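PDB 4XM2: uncharacterized protein from Pyrococcus furiosus, which removes an acetyl group from N,N'-diacetylchitobiose, as a member of the GlcNAc-PI de-N-acetylase family. Local coordinates for the interface of chains A and B. Coordinates in Å, arbitrary orientation; residue numbers count along the deposited sequence, not the author numbering. Chains: chain A/B, Uncharacterized protein.

Contact 1: the interface of chains A and B. Residues chain A 2-3; chain B 206, 228, 232.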
# COMPACT_ATOMS: atom_id res chain seq x y z
N PHE A 2 26.86 -22.65 31.80
CA PHE A 2 26.33 -23.77 30.98
C PHE A 2 27.44 -24.61 30.28
O PHE A 2 27.14 -25.56 29.53
CB PHE A 2 25.37 -23.19 29.93
CG PHE A 2 24.17 -24.07 29.60
CD1 PHE A 2 24.18 -24.88 28.48
CD2 PHE A 2 23.03 -24.05 30.41
CE1 PHE A 2 23.06 -25.67 28.16
CE2 PHE A 2 21.91 -24.85 30.10
CZ PHE A 2 21.92 -25.65 28.96
N GLU A 3 28.70 -24.25 30.53
CA GLU A 3 29.89 -24.93 29.94
C GLU A 3 30.03 -26.42 30.28
O GLU A 3 30.88 -27.11 29.72
CB GLU A 3 31.21 -24.22 30.35
CG GLU A 3 31.37 -22.74 29.94
CD GLU A 3 30.96 -21.75 31.05
OE1 GLU A 3 29.96 -22.02 31.78
OE2 GLU A 3 31.63 -20.69 31.19
N GLU B 206 33.97 -17.46 23.77
CA GLU B 206 33.86 -16.45 24.84
C GLU B 206 33.85 -15.03 24.23
O GLU B 206 33.14 -14.15 24.73
CB GLU B 206 34.96 -16.56 25.94
CG GLU B 206 35.17 -17.94 26.61
CD GLU B 206 33.87 -18.60 27.09
OE1 GLU B 206 33.26 -18.12 28.08
OE2 GLU B 206 33.47 -19.61 26.46
N GLU B 228 22.43 -17.28 27.54
CA GLU B 228 23.71 -18.03 27.45
C GLU B 228 23.50 -19.56 27.34
O GLU B 228 24.23 -20.22 26.62
CB GLU B 228 24.66 -17.69 28.60
CG GLU B 228 26.05 -18.39 28.54
CD GLU B 228 26.73 -18.40 29.91
OE1 GLU B 228 27.93 -18.04 30.04
OE2 GLU B 228 26.03 -18.75 30.88
N ARG B 232 24.53 -21.44 23.91
CA ARG B 232 25.58 -22.48 24.00
C ARG B 232 25.01 -23.71 23.34
O ARG B 232 25.67 -24.30 22.49
CB ARG B 232 26.05 -22.72 25.45
CG ARG B 232 27.10 -21.69 25.90
CD ARG B 232 27.59 -21.94 27.30
NE ARG B 232 28.44 -20.88 27.84
CZ ARG B 232 29.74 -20.72 27.56
NH1 ARG B 232 30.36 -21.55 26.69
NH2 ARG B 232 30.41 -19.72 28.14

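Contact 2: the interface of chains A and B. Residues chain A 258-260; chain B 146-148, 151.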
# COMPACT_ATOMS: atom_id res chain seq x y z
N TYR A 258 10.11 -19.67 18.79
CA TYR A 258 9.41 -18.93 17.73
C TYR A 258 10.36 -17.96 17.01
O TYR A 258 9.95 -17.15 16.18
CB TYR A 258 8.18 -18.20 18.31
CG TYR A 258 6.97 -19.11 18.56
CD1 TYR A 258 6.15 -19.52 17.52
CD2 TYR A 258 6.67 -19.58 19.84
CE1 TYR A 258 5.05 -20.35 17.76
CE2 TYR A 258 5.58 -20.41 20.08
CZ TYR A 258 4.78 -20.79 19.03
OH TYR A 258 3.71 -21.61 19.25
N HIS A 259 11.64 -18.06 17.35
CA HIS A 259 12.65 -17.12 16.92
C HIS A 259 14.02 -17.82 16.85
O HIS A 259 14.44 -18.47 17.83
CB HIS A 259 12.72 -15.92 17.87
CG HIS A 259 13.47 -14.75 17.30
ND1 HIS A 259 13.20 -14.24 16.05
CD2 HIS A 259 14.48 -14.00 17.81
CE1 HIS A 259 14.01 -13.23 15.81
NE2 HIS A 259 14.79 -13.06 16.86
N ILE A 260 14.67 -17.68 15.69
CA ILE A 260 16.06 -18.14 15.44
C ILE A 260 16.41 -19.53 16.04
O ILE A 260 17.54 -19.74 16.49
CB ILE A 260 17.16 -17.06 15.90
CG1 ILE A 260 17.15 -16.84 17.43
CG2 ILE A 260 17.03 -15.76 15.15
CD1 ILE A 260 18.15 -15.72 17.95
N GLU B 146 10.16 -19.57 12.32
CA GLU B 146 10.69 -18.25 12.58
C GLU B 146 9.50 -17.30 12.52
O GLU B 146 8.82 -17.21 11.53
CB GLU B 146 11.77 -17.87 11.54
CG GLU B 146 12.22 -16.37 11.58
CD GLU B 146 12.67 -15.94 12.93
OE1 GLU B 146 11.96 -15.14 13.56
OE2 GLU B 146 13.72 -16.42 13.38
N SER B 147 9.26 -16.58 13.60
CA SER B 147 8.05 -15.79 13.75
C SER B 147 8.29 -14.27 13.65
O SER B 147 7.35 -13.46 13.74
CB SER B 147 7.39 -16.13 15.10
OG SER B 147 6.94 -17.51 15.10
N HIS B 148 9.51 -13.85 13.42
CA HIS B 148 9.69 -12.40 13.25
C HIS B 148 9.64 -12.00 11.77
O HIS B 148 10.50 -12.40 11.00
CB HIS B 148 10.97 -11.91 13.93
CG HIS B 148 10.96 -10.43 14.18
ND1 HIS B 148 11.16 -9.88 15.43
CD2 HIS B 148 10.66 -9.40 13.35
CE1 HIS B 148 11.03 -8.56 15.34
NE2 HIS B 148 10.76 -8.25 14.09
N HIS B 151 12.79 -10.80 10.23
CA HIS B 151 13.81 -11.77 10.02
C HIS B 151 13.56 -12.43 8.65
O HIS B 151 14.48 -12.52 7.83
CB HIS B 151 13.88 -12.77 11.19
CG HIS B 151 14.83 -12.35 12.27
ND1 HIS B 151 15.77 -13.22 12.81
CD2 HIS B 151 15.00 -11.17 12.93
CE1 HIS B 151 16.48 -12.58 13.74
NE2 HIS B 151 16.04 -11.34 13.83

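Contact 1: the interface of chains A and B
A:Glu3 lies over one face of the B:Arg232 guanidinium group. Its CG methylene sits 3.4 Å above the guanidinium plane, over its centre. The nearest guanidinium atom is CZ, 3.5 Å from A:Glu3 CG. The carboxylate and guanidinium planes are 23° apart, and the two groups are stacked. A:Glu3 therefore meets the arginine from above, without the end-on approach of an in-plane pair. Its chain turns about the CB-CG bond (chi2 95°), and this brings the carboxylate back over the arginine. A salt bridge joins A:Glu3 OE2 to B:Arg232 NH2 at 3.4 Å.

The edge of the same guanidinium group is taken by acids of chain B. B:Glu206 accepts a hydrogen bond from B:Arg232 NH2 with OE1, at 3.3 Å, through its syn lone pair. This partner lies in the guanidinium plane. B:Glu228 is also at the edge, with OE1 3.5 Å from B:Arg232 NH2 in a salt bridge. Carboxylates of A:Glu3, B:Glu206 and B:Glu228 thus gather round NH2, the first from above and the others at the edge. The arginine charge probably offsets the mutual repulsion of these acids. The two chain B acids would also fix the rotation of the guanidinium group and present its face to chain A.

A:Phe2 packs further back along the arginine. Its CB is 3.7 Å from B:Arg232 CD. The two side chains run past each other in opposite directions. The ring and guanidinium planes are nearly parallel (17° apart), but the methylenes make the contact. The arginine chain is extended from CG to NE, and this leaves its methylenes beside A:Phe2. Within chain A, the backbone N of A:Phe2 donates a hydrogen bond to A:Glu3 OE1 at 3.2 Å. This ties the other carboxylate oxygen back to the first modelled residue.

The chain A residues belong to the N-terminal loop ahead of helix 8-19. They rest on chain B helix 221-240, which carries B:Glu228 and B:Arg232. B:Glu206 comes from helix 205-213.

Contact 2: the interface of chains A and B
The carboxylate oxygen OE1 of B:Glu146 accepts hydrogen bonds from both A:His259 and B:His148. The bond across the interface comes from the ring nitrogen ND1 of A:His259, at 2.9 Å, and uses the syn lone pair. The other comes from the backbone N of B:His148, at 2.8 Å, and uses the anti lone pair. This second bond probably helps to position the acid for chain A.

The imidazole and carboxylate planes are 88° apart, yet OE1 lies close to the ring plane. B:Glu146 turns about the CB-CG bond (chi2 54°), and its second oxygen, OE2, accepts from the backbone N of A:Ile260 at 2.8 Å. That donor comes from the syn side, tilted out of the carboxylate plane, and its bond is fairly straight. One carboxylate thus holds both the A:His259 side chain and the A:Ile260 backbone. Beside it, the backbone N of B:Ser147 donates a hydrogen bond to the carbonyl O of A:Tyr258 at 2.7 Å.

A:His259 also meets B:His151. Its CE1 edge points at the face of the B:His151 ring, 3.3 Å above the plane and over its centre. The rings are 57° apart in an edge-to-face pair. A:Ile260 CG2 lies 3.5 Å from B:His151 CE1 and also covers one face of the A:His259 ring.

B:His148 and B:His151 are the histidines of the family's HPDH motif, in which the second histidine is a metal ligand. Chain A therefore reaches the catalytic region of chain B. The contact may help to shape that active site and, if the deposited assembly is the biological one, to join the subunits.

Contact 1 and contact 2 lie about 22 Å apart, measured between the centres of their C-alpha atoms. They share no residues. In both, chain A supplies residues near one of its termini: the N-terminal loop in contact 1, and the end of the 3-10 helix 255-258 and the two residues that follow in contact 2. Chain B receives them on helices 205-213 and 221-240 in the first, and on the loop and start of helix 149-164 in the second. In the deposited assembly both ends of one subunit thus reach onto its neighbour. It holds six copies, and such contacts may help to build it.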